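Local atomic coordinates of oligopeptide ABC transporter, periplasmic oligopeptide-binding protein, putative (Thermotoga maritima MSB8, PDB entry 5IPW), a protein that probably binds oligopeptides in the periplasm and delivers them to an ABC transporter for uptake across the inner membrane. Residues A[176-181]-A[185-190]; A[242-247]-A[251-256]; A[338-343]-A[514-519]; A[412-417]-A[429-434]. One frame throughout, in Å; residues are numbered along the deposited sequence.

Interaction 1: residues A[176-181]-A[185-190]; sequences GLFLLK and GGFTGA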
# COMPACT_ATOMS: atom_id res chain seq x y z
N GLY A 176 -2.58 16.18 -10.12
CA GLY A 176 -3.68 15.24 -9.91
C GLY A 176 -3.35 14.11 -8.95
O GLY A 176 -4.24 13.57 -8.30
N LEU A 177 -2.07 13.76 -8.85
CA LEU A 177 -1.62 12.68 -7.98
C LEU A 177 -1.89 12.93 -6.50
O LEU A 177 -1.90 11.99 -5.72
CB LEU A 177 -0.12 12.43 -8.17
CG LEU A 177 0.34 11.88 -9.52
CD1 LEU A 177 1.85 11.66 -9.51
CD2 LEU A 177 -0.40 10.60 -9.89
N PHE A 178 -2.10 14.19 -6.13
CA PHE A 178 -2.29 14.54 -4.73
C PHE A 178 -3.43 13.79 -4.08
O PHE A 178 -3.34 13.42 -2.91
CB PHE A 178 -2.52 16.04 -4.58
CG PHE A 178 -2.76 16.47 -3.17
CD1 PHE A 178 -1.76 16.34 -2.22
CD2 PHE A 178 -3.99 17.00 -2.78
CE1 PHE A 178 -1.97 16.74 -0.91
CE2 PHE A 178 -4.20 17.40 -1.47
CZ PHE A 178 -3.19 17.27 -0.54
N LEU A 179 -4.51 13.55 -4.82
CA LEU A 179 -5.64 12.81 -4.29
C LEU A 179 -5.24 11.43 -3.77
O LEU A 179 -5.84 10.94 -2.82
CB LEU A 179 -6.75 12.65 -5.33
CG LEU A 179 -7.58 13.89 -5.64
CD1 LEU A 179 -8.63 13.53 -6.69
CD2 LEU A 179 -8.25 14.47 -4.40
N LEU A 180 -4.24 10.82 -4.39
CA LEU A 180 -3.74 9.51 -3.95
C LEU A 180 -2.81 9.60 -2.74
O LEU A 180 -2.49 8.58 -2.14
CB LEU A 180 -3.04 8.80 -5.10
CG LEU A 180 -3.95 8.09 -6.10
CD1 LEU A 180 -5.07 8.99 -6.64
CD2 LEU A 180 -3.10 7.56 -7.24
N LYS A 181 -2.38 10.80 -2.40
CA LYS A 181 -1.53 11.01 -1.24
C LYS A 181 -2.36 11.10 0.03
O LYS A 181 -1.93 10.64 1.09
CB LYS A 181 -0.73 12.31 -1.40
CG LYS A 181 0.15 12.35 -2.63
CD LYS A 181 1.56 11.87 -2.33
CE LYS A 181 2.35 11.63 -3.61
NZ LYS A 181 1.89 10.39 -4.30
N GLY A 185 -1.29 9.57 3.67
CA GLY A 185 -0.53 10.43 4.57
C GLY A 185 -1.31 11.04 5.71
O GLY A 185 -2.49 10.74 5.92
N GLY A 186 -0.63 11.93 6.44
CA GLY A 186 -1.14 12.50 7.70
C GLY A 186 -1.70 13.91 7.59
O GLY A 186 -1.41 14.77 8.44
N PHE A 187 -2.53 14.13 6.57
CA PHE A 187 -3.03 15.46 6.25
C PHE A 187 -4.07 16.00 7.23
O PHE A 187 -4.52 17.14 7.10
CB PHE A 187 -3.54 15.50 4.80
CG PHE A 187 -2.45 15.26 3.80
CD1 PHE A 187 -1.62 16.30 3.40
CD2 PHE A 187 -2.20 13.99 3.32
CE1 PHE A 187 -0.58 16.08 2.51
CE2 PHE A 187 -1.16 13.76 2.43
CZ PHE A 187 -0.35 14.80 2.02
N THR A 188 -4.42 15.20 8.23
CA THR A 188 -5.31 15.64 9.29
C THR A 188 -4.64 16.64 10.22
O THR A 188 -5.31 17.33 10.98
CB THR A 188 -5.85 14.46 10.10
OG1 THR A 188 -4.75 13.69 10.59
CG2 THR A 188 -6.74 13.58 9.22
N GLY A 189 -3.31 16.70 10.18
CA GLY A 189 -2.56 17.73 10.89
C GLY A 189 -2.15 17.31 12.29
O GLY A 189 -2.04 16.12 12.57
N ALA A 190 -1.91 18.29 13.15
CA ALA A 190 -1.44 18.03 14.51
C ALA A 190 -1.95 19.13 15.45
O ALA A 190 -2.30 20.22 15.00
CB ALA A 190 0.08 17.97 14.53
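Phe178 and Phe187 meet in a T-shaped stack inside the long loop that leads from strand 166-171 to helix 192-195, and they illustrate how a loop without regular secondary structure can be fixed by aromatic side chains. The ring centroids lie 5.3 Å apart, and the planes stand at 82° to each other. Phe178 supplies the edge: its CE1 comes within 3.8 Å of Phe187 CE1, while its CZ lies above the Phe187 face, displaced toward the rim. With CG anti to the backbone N (chi1 179°), Phe178 carries its ring away from its own backbone and up to that face. This is the tightly packed part of the contact. Both phenylalanines are buried, and the cluster extends beyond them, with Phe169, Phe171 and Tyr111 meeting the ring of Phe178, and Trp135 and Trp152 that of Phe187.

The other side, around Lys181 and Gly185, is looser and partly exposed. Of the Lys181 side chain it is the root that comes near, CB lying 4.1 Å from Phe187 CE2; farther out the chain bends and its amine leads away. What joins the backbones here is polar: Gly185 N donates to Lys181 O over 2.9 Å, closing the short connection between the two segments. Phe187 itself stands in a type I turn from Gly186 to Gly189. The carbonyl that receives Gly185 N also borders the aromatic side, since Lys181 O sits at the edge of the Phe187 ring, 3.5 Å from CE2.

Interaction 2: residues A[242-247]-A[251-256]; sequences WKPITD and QFYILE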
# COMPACT_ATOMS: atom_id res chain seq x y z
N TRP A 242 -8.39 5.36 19.16
CA TRP A 242 -7.82 5.05 20.46
C TRP A 242 -6.54 5.86 20.67
O TRP A 242 -5.94 6.34 19.71
CB TRP A 242 -7.50 3.56 20.60
CG TRP A 242 -8.63 2.63 20.36
CD1 TRP A 242 -9.54 2.21 21.27
CD2 TRP A 242 -8.94 1.95 19.15
NE1 TRP A 242 -10.42 1.32 20.70
CE2 TRP A 242 -10.07 1.14 19.39
CE3 TRP A 242 -8.37 1.94 17.87
CZ2 TRP A 242 -10.64 0.34 18.41
CZ3 TRP A 242 -8.94 1.14 16.89
CH2 TRP A 242 -10.06 0.35 17.17
N LYS A 243 -6.17 6.00 21.94
CA LYS A 243 -5.00 6.78 22.38
C LYS A 243 -4.20 5.95 23.41
O LYS A 243 -4.79 5.20 24.19
CB LYS A 243 -5.45 8.09 23.04
CG LYS A 243 -6.25 7.87 24.32
CD LYS A 243 -6.76 9.14 24.98
CE LYS A 243 -7.62 8.76 26.19
NZ LYS A 243 -8.29 9.92 26.85
N PRO A 244 -2.86 6.10 23.42
CA PRO A 244 -2.08 5.35 24.41
C PRO A 244 -2.25 5.84 25.84
O PRO A 244 -2.18 7.03 26.09
CB PRO A 244 -0.64 5.56 23.95
CG PRO A 244 -0.68 6.80 23.12
CD PRO A 244 -2.01 6.78 22.44
N ILE A 245 -2.50 4.92 26.77
CA ILE A 245 -2.52 5.26 28.19
C ILE A 245 -1.39 4.60 29.02
O ILE A 245 -1.31 4.81 30.22
CB ILE A 245 -3.89 4.99 28.84
CG1 ILE A 245 -4.32 3.53 28.65
CG2 ILE A 245 -4.93 5.92 28.25
CD1 ILE A 245 -5.48 3.12 29.55
N THR A 246 -0.53 3.81 28.37
CA THR A 246 0.66 3.24 29.04
C THR A 246 1.90 3.39 28.17
O THR A 246 1.81 3.71 26.99
CB THR A 246 0.49 1.75 29.41
OG1 THR A 246 0.55 0.93 28.24
CG2 THR A 246 -0.80 1.50 30.17
N ASP A 247 3.06 3.16 28.78
CA ASP A 247 4.34 3.27 28.08
C ASP A 247 4.52 2.04 27.19
O ASP A 247 4.17 0.94 27.59
CB ASP A 247 5.49 3.34 29.11
CG ASP A 247 6.78 3.83 28.49
OD1 ASP A 247 6.91 5.06 28.27
OD2 ASP A 247 7.67 3.00 28.22
N GLN A 251 5.13 -4.20 29.47
CA GLN A 251 4.83 -5.43 28.73
C GLN A 251 3.45 -5.37 28.08
O GLN A 251 3.23 -6.00 27.05
CB GLN A 251 4.98 -6.68 29.61
CG GLN A 251 3.85 -6.98 30.58
CD GLN A 251 3.78 -8.46 30.95
OE1 GLN A 251 4.11 -9.33 30.14
NE2 GLN A 251 3.32 -8.74 32.17
N PHE A 252 2.54 -4.61 28.68
CA PHE A 252 1.23 -4.33 28.08
C PHE A 252 1.10 -2.86 27.67
O PHE A 252 0.98 -1.98 28.51
CB PHE A 252 0.11 -4.76 29.03
CG PHE A 252 0.11 -6.23 29.32
CD1 PHE A 252 -0.12 -7.14 28.29
CD2 PHE A 252 0.38 -6.71 30.59
CE1 PHE A 252 -0.10 -8.50 28.53
CE2 PHE A 252 0.40 -8.07 30.84
CZ PHE A 252 0.16 -8.97 29.81
N TYR A 253 1.18 -2.63 26.36
CA TYR A 253 0.96 -1.31 25.78
C TYR A 253 -0.54 -1.15 25.50
O TYR A 253 -1.09 -1.88 24.67
CB TYR A 253 1.76 -1.16 24.49
CG TYR A 253 1.63 0.18 23.81
CD1 TYR A 253 1.85 1.36 24.51
CD2 TYR A 253 1.31 0.27 22.46
CE1 TYR A 253 1.74 2.59 23.88
CE2 TYR A 253 1.20 1.49 21.82
CZ TYR A 253 1.42 2.65 22.54
OH TYR A 253 1.30 3.87 21.91
N ILE A 254 -1.18 -0.24 26.21
CA ILE A 254 -2.64 -0.13 26.18
C ILE A 254 -3.13 1.14 25.50
O ILE A 254 -2.69 2.25 25.84
CB ILE A 254 -3.25 -0.22 27.59
CG1 ILE A 254 -2.83 -1.55 28.24
CG2 ILE A 254 -4.78 -0.12 27.51
CD1 ILE A 254 -3.33 -1.75 29.66
N LEU A 255 -4.06 0.97 24.55
CA LEU A 255 -4.78 2.08 23.95
C LEU A 255 -6.20 2.13 24.49
O LEU A 255 -6.85 1.10 24.63
CB LEU A 255 -4.83 1.96 22.43
CG LEU A 255 -3.51 1.67 21.72
CD1 LEU A 255 -3.79 1.21 20.31
CD2 LEU A 255 -2.60 2.89 21.70
N GLU A 256 -6.66 3.32 24.83
CA GLU A 256 -8.01 3.53 25.33
C GLU A 256 -8.81 4.32 24.30
O GLU A 256 -8.26 5.13 23.54
CB GLU A 256 -7.95 4.29 26.66
CG GLU A 256 -9.29 4.46 27.36
CD GLU A 256 -9.17 5.18 28.69
OE1 GLU A 256 -9.59 4.60 29.72
OE2 GLU A 256 -8.67 6.32 28.72
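Thr246 and Ile254 face each other near the turn of a beta hairpin whose first strand, 242-244, is the edge of a four-stranded mixed sheet and whose second, 252-257, lies next to it inside. Conventional antiparallel pairing comes first: Lys243 and Glu256 exchange two backbone hydrogen bonds, and Ile245 N donates to Ile254 O over 2.8 Å. One step closer to the turn, a side chain takes over from the backbone. Thr246 CB lies beside Phe252 O at 3.9 Å and branches toward the opposite strand. Its hydroxyl, turned between the backbone N and the carbonyl carbon (chi1 72°), is gripped twice: OG1 donates to Phe252 O at 3.0 Å, in the carbonyl plane on a lone pair, and accepts from Ile254 N at 2.9 Å. The methyl, CG2, rests against Ile254 CB at 4.0 Å, with Ile254 CG1 and CD1 close by. Ile245 adds to this apolar patch by laying CG1 across Ile254 CG2. Elsewhere Trp242 CB packs on Leu255 CB, and Pro244, on the same face as Leu255, lies alongside Tyr253. The phenol of Tyr253 is held from outside the hairpin by Leu231 O, while Thr246 O lies at the edge of its ring, 3.3 Å from Tyr253 CE1.

Interaction 3: residues A[338-343]-A[514-519]; sequences ASRISL and IADFWY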
# COMPACT_ATOMS: atom_id res chain seq x y z
N ALA A 338 4.86 -13.63 -7.54
CA ALA A 338 5.89 -13.85 -6.54
C ALA A 338 7.28 -13.93 -7.20
O ALA A 338 8.29 -13.73 -6.54
CB ALA A 338 5.61 -15.12 -5.77
N SER A 339 7.31 -14.23 -8.50
CA SER A 339 8.58 -14.40 -9.21
C SER A 339 8.40 -14.30 -10.72
O SER A 339 8.05 -15.28 -11.37
CB SER A 339 9.22 -15.75 -8.86
OG SER A 339 10.52 -15.85 -9.39
N ARG A 340 8.64 -13.11 -11.27
CA ARG A 340 8.52 -12.85 -12.70
C ARG A 340 9.88 -12.63 -13.35
O ARG A 340 10.89 -12.53 -12.66
CB ARG A 340 7.58 -11.66 -12.99
CG ARG A 340 7.84 -10.37 -12.22
CD ARG A 340 8.99 -9.52 -12.75
NE ARG A 340 9.12 -8.29 -11.96
CZ ARG A 340 9.70 -7.16 -12.36
NH1 ARG A 340 10.25 -7.05 -13.57
NH2 ARG A 340 9.73 -6.12 -11.53
N ILE A 341 9.89 -12.56 -14.68
CA ILE A 341 11.12 -12.38 -15.45
C ILE A 341 10.92 -11.36 -16.57
O ILE A 341 9.83 -11.24 -17.14
CB ILE A 341 11.62 -13.71 -16.06
CG1 ILE A 341 13.06 -13.57 -16.58
CG2 ILE A 341 10.71 -14.20 -17.17
CD1 ILE A 341 13.66 -14.89 -17.02
N SER A 342 11.97 -10.61 -16.86
CA SER A 342 12.02 -9.80 -18.06
C SER A 342 13.31 -10.13 -18.79
O SER A 342 14.34 -10.40 -18.17
CB SER A 342 11.90 -8.30 -17.73
OG SER A 342 12.66 -7.94 -16.60
N LEU A 343 13.24 -10.17 -20.11
CA LEU A 343 14.42 -10.40 -20.93
C LEU A 343 15.08 -9.06 -21.20
O LEU A 343 14.45 -8.01 -21.09
CB LEU A 343 14.02 -11.07 -22.25
CG LEU A 343 13.18 -12.35 -22.13
CD1 LEU A 343 12.60 -12.70 -23.49
CD2 LEU A 343 13.99 -13.50 -21.56
N ILE A 514 14.20 5.74 -10.55
CA ILE A 514 14.81 4.44 -10.80
C ILE A 514 13.90 3.59 -11.68
O ILE A 514 12.67 3.66 -11.58
CB ILE A 514 15.20 3.70 -9.49
CG1 ILE A 514 13.97 3.45 -8.61
CG2 ILE A 514 16.23 4.52 -8.73
CD1 ILE A 514 14.29 2.84 -7.25
N ALA A 515 14.51 2.80 -12.55
CA ALA A 515 13.79 2.00 -13.52
C ALA A 515 13.61 0.57 -13.03
O ALA A 515 14.41 0.07 -12.24
CB ALA A 515 14.53 2.00 -14.84
N ASP A 516 12.54 -0.07 -13.50
CA ASP A 516 12.39 -1.50 -13.32
C ASP A 516 13.27 -2.22 -14.32
O ASP A 516 13.63 -1.66 -15.35
CB ASP A 516 10.95 -1.95 -13.52
CG ASP A 516 10.75 -3.40 -13.13
OD1 ASP A 516 10.68 -3.68 -11.91
OD2 ASP A 516 10.69 -4.26 -14.04
N PHE A 517 13.59 -3.46 -14.02
CA PHE A 517 14.46 -4.25 -14.86
C PHE A 517 14.01 -4.34 -16.31
O PHE A 517 14.86 -4.33 -17.21
CB PHE A 517 14.62 -5.65 -14.30
CG PHE A 517 15.21 -5.67 -12.92
CD1 PHE A 517 16.44 -5.10 -12.68
CD2 PHE A 517 14.53 -6.25 -11.87
CE1 PHE A 517 16.99 -5.11 -11.42
CE2 PHE A 517 15.07 -6.27 -10.60
CZ PHE A 517 16.31 -5.70 -10.38
N TRP A 518 12.70 -4.41 -16.55
CA TRP A 518 12.21 -4.72 -17.91
C TRP A 518 12.50 -3.62 -18.93
O TRP A 518 12.66 -3.91 -20.10
CB TRP A 518 10.72 -5.14 -17.93
CG TRP A 518 9.67 -4.05 -17.79
CD1 TRP A 518 9.02 -3.68 -16.65
CD2 TRP A 518 9.11 -3.25 -18.84
NE1 TRP A 518 8.12 -2.67 -16.92
CE2 TRP A 518 8.15 -2.40 -18.26
CE3 TRP A 518 9.33 -3.16 -20.22
CZ2 TRP A 518 7.43 -1.45 -19.00
CZ3 TRP A 518 8.61 -2.22 -20.96
CH2 TRP A 518 7.67 -1.38 -20.34
N TYR A 519 12.61 -2.37 -18.49
CA TYR A 519 12.97 -1.29 -19.41
C TYR A 519 14.26 -0.58 -19.05
O TYR A 519 14.52 0.51 -19.56
CB TYR A 519 11.83 -0.27 -19.52
CG TYR A 519 11.47 0.45 -18.25
CD1 TYR A 519 12.12 1.63 -17.89
CD2 TYR A 519 10.46 -0.02 -17.43
CE1 TYR A 519 11.77 2.30 -16.73
CE2 TYR A 519 10.11 0.65 -16.28
CZ TYR A 519 10.77 1.80 -15.93
OH TYR A 519 10.42 2.47 -14.78
O HOH W 1 14.85 -7.09 -18.03
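Arg340, the first residue of the 338-343 segment to touch the 514-519 loop, grips Asp516 end-on with two nitrogens. Arg340 NH2 donates to Asp516 OD1 at 2.6 Å and NH1 to Asp516 OD2 at 2.9 Å, each bond using the syn lone pair of its oxygen. Guanidinium and carboxylate are nearly coplanar, their planes 23° apart, which suits a bidentate salt bridge. The arginine chain bends at chi2 (79°) to present this end, and NE is held separately by Asn493 O. Asp516 OD2 has a second task: it accepts from Trp518 N at 3.2 Å, from above the carboxylate plane, making an Asx turn that shapes the loop. Were Asp516 replaced by an alanine, the buried guanidinium of Arg340 would probably be left without its carboxylate mate and Trp518 N without the acceptor that closes the turn.

Ile341 touches Val491 of the neighbouring strand and Trp454 of helix 448-462. Strand 340-343 is an inner strand here, pairing antiparallel with both 489-494 and 589-591 in a five-stranded mixed sheet whose order is consistent with a lobe of a type 2 periplasmic binding protein.

At Ser342 the side chain again points to the loop, and CB packs on Trp518 CB at 3.4 Å, while the indole beyond stacks on Trp587 and donates through NE1 to Val506 O. Ser342 OG lies 3.8 Å from Phe517 CB and hydrogen-bonds a water at 2.8 Å. That water donates to Leu343 O and, weakly, to Phe517 O.

Interaction 4: residues A[412-417]-A[429-434]; sequences RANKLL and EYRLLP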
# COMPACT_ATOMS: atom_id res chain seq x y z
N ARG A 412 1.59 -25.32 -28.24
CA ARG A 412 1.29 -24.00 -28.80
C ARG A 412 2.53 -23.11 -28.85
O ARG A 412 2.71 -22.34 -29.80
CB ARG A 412 0.18 -23.34 -27.99
CG ARG A 412 0.03 -21.84 -28.11
CD ARG A 412 -0.53 -21.38 -29.45
NE ARG A 412 -1.20 -20.09 -29.30
CZ ARG A 412 -1.37 -19.19 -30.26
NH1 ARG A 412 -0.92 -19.41 -31.49
NH2 ARG A 412 -2.01 -18.06 -29.99
N ALA A 413 3.36 -23.19 -27.82
CA ALA A 413 4.60 -22.40 -27.77
C ALA A 413 5.58 -22.92 -28.80
O ALA A 413 6.02 -22.18 -29.69
CB ALA A 413 5.21 -22.46 -26.38
N ASN A 414 5.91 -24.21 -28.70
CA ASN A 414 6.76 -24.88 -29.68
C ASN A 414 6.43 -24.46 -31.09
O ASN A 414 7.33 -24.16 -31.88
CB ASN A 414 6.64 -26.40 -29.55
CG ASN A 414 7.76 -27.00 -28.73
OD1 ASN A 414 8.91 -26.60 -28.88
ND2 ASN A 414 7.43 -27.95 -27.86
N LYS A 415 5.14 -24.40 -31.39
CA LYS A 415 4.68 -23.94 -32.68
C LYS A 415 5.06 -22.48 -32.91
O LYS A 415 5.59 -22.14 -33.97
CB LYS A 415 3.15 -24.12 -32.80
CG LYS A 415 2.60 -23.93 -34.21
CD LYS A 415 3.10 -25.01 -35.17
CE LYS A 415 3.59 -24.41 -36.49
NZ LYS A 415 4.51 -25.33 -37.21
N LEU A 416 4.81 -21.63 -31.92
CA LEU A 416 5.13 -20.19 -32.03
C LEU A 416 6.61 -19.90 -32.32
O LEU A 416 6.94 -18.92 -32.99
CB LEU A 416 4.66 -19.41 -30.79
CG LEU A 416 3.30 -18.71 -30.94
CD1 LEU A 416 2.80 -18.24 -29.58
CD2 LEU A 416 3.38 -17.53 -31.91
N LEU A 417 7.49 -20.76 -31.82
CA LEU A 417 8.92 -20.65 -32.11
C LEU A 417 9.18 -21.05 -33.57
O LEU A 417 9.92 -20.36 -34.28
CB LEU A 417 9.73 -21.52 -31.15
CG LEU A 417 9.63 -21.19 -29.66
CD1 LEU A 417 10.43 -22.20 -28.83
CD2 LEU A 417 10.08 -19.77 -29.37
N GLU A 429 17.21 -31.38 -29.65
CA GLU A 429 17.37 -31.20 -28.20
C GLU A 429 17.09 -29.75 -27.80
O GLU A 429 16.29 -29.49 -26.90
CB GLU A 429 18.78 -31.62 -27.76
CG GLU A 429 19.00 -31.51 -26.26
CD GLU A 429 20.27 -32.21 -25.80
OE1 GLU A 429 21.23 -32.30 -26.59
OE2 GLU A 429 20.30 -32.65 -24.63
N TYR A 430 17.77 -28.83 -28.47
CA TYR A 430 17.47 -27.40 -28.38
C TYR A 430 17.41 -26.85 -29.79
O TYR A 430 17.86 -27.51 -30.72
CB TYR A 430 18.54 -26.66 -27.58
CG TYR A 430 18.68 -27.13 -26.14
CD1 TYR A 430 17.67 -26.88 -25.21
CD2 TYR A 430 19.81 -27.81 -25.71
CE1 TYR A 430 17.79 -27.30 -23.89
CE2 TYR A 430 19.94 -28.23 -24.39
CZ TYR A 430 18.93 -27.97 -23.49
OH TYR A 430 19.06 -28.39 -22.18
N ARG A 431 16.86 -25.66 -29.95
CA ARG A 431 16.85 -25.03 -31.26
C ARG A 431 18.01 -24.04 -31.40
O ARG A 431 18.91 -24.02 -30.54
CB ARG A 431 15.47 -24.44 -31.61
CG ARG A 431 14.83 -23.52 -30.60
CD ARG A 431 13.43 -23.14 -31.09
NE ARG A 431 12.44 -24.19 -30.84
CZ ARG A 431 11.36 -24.44 -31.61
NH1 ARG A 431 11.12 -23.74 -32.71
NH2 ARG A 431 10.53 -25.41 -31.26
N LEU A 432 18.03 -23.26 -32.48
CA LEU A 432 19.21 -22.48 -32.86
C LEU A 432 18.86 -21.07 -33.30
O LEU A 432 17.79 -20.82 -33.85
CB LEU A 432 19.96 -23.18 -34.00
CG LEU A 432 20.37 -24.65 -33.83
CD1 LEU A 432 20.85 -25.19 -35.17
CD2 LEU A 432 21.44 -24.83 -32.77
N LEU A 433 19.80 -20.15 -33.08
CA LEU A 433 19.64 -18.76 -33.50
C LEU A 433 19.95 -18.66 -35.00
O LEU A 433 20.54 -19.58 -35.56
CB LEU A 433 20.59 -17.85 -32.70
CG LEU A 433 20.53 -17.91 -31.17
CD1 LEU A 433 21.65 -17.08 -30.57
CD2 LEU A 433 19.18 -17.44 -30.65
N PRO A 434 19.58 -17.53 -35.64
CA PRO A 434 19.90 -17.32 -37.06
C PRO A 434 21.37 -17.47 -37.45
O PRO A 434 21.66 -17.62 -38.64
CB PRO A 434 19.46 -15.87 -37.31
CG PRO A 434 18.35 -15.65 -36.34
CD PRO A 434 18.71 -16.46 -35.12
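Arg431 reaches Asn414 and Leu417 by running out straight at chi2 and then bending at chi3 (80°), which lays its guanidinium along the side of helix 410-420. Leu417, with CG anti to its carbonyl carbon, covers one face of that group. Its CB lies over the rim near NH1, and CD1 comes within 3.5 Å of Arg431 NE and 3.7 Å of CZ. Asn414, one helical turn earlier, comes to the guanidinium edge instead: Arg431 NH2 donates to Asn414 OD1 at 3.1 Å, a weak bond bent to 122° at the hydrogen. The amide and guanidinium planes are 25° apart. Through this side chain, the loop leading to strand 440-445 is fastened back onto the helix that precedes it, in a helix-loop-strand connection of the sheet that also holds strand 340-343. Its strongest polar partner, Asp418, forms a salt bridge with NH1; Ile464 O accepts from NE, and Trp424 makes a cation-pi contact. With a leucine in place of Arg431, Asp418 would probably lose its salt-bridge partner, keeping at most the long, weak pairing with Lys415, and Asn414 OD1 its weak donor. The amide of Asn414 has a second hold, ND2 donating to Gln463 O.

In the fold
Set side by side, the four contacts show chemistry changing with place. Interaction 3 is buried throughout and relies on charge, with one bridging water; interaction 4, also buried although its centre lies about 41 Å from that of the chain, sets an arginine against a leucine and a weak amide bond. These two serve the same five-stranded sheet, one through strand 340-343 and the other through the helix and loop that lead into strand 440-445, and 4 is nested in the chain loop that 3 closes. Interactions 1 and 2 are local and partly buried, their nearest atoms about 12 Å apart. Interaction 1 leans on aromatic rings within a loop, interaction 2 on backbone pairing in a hairpin.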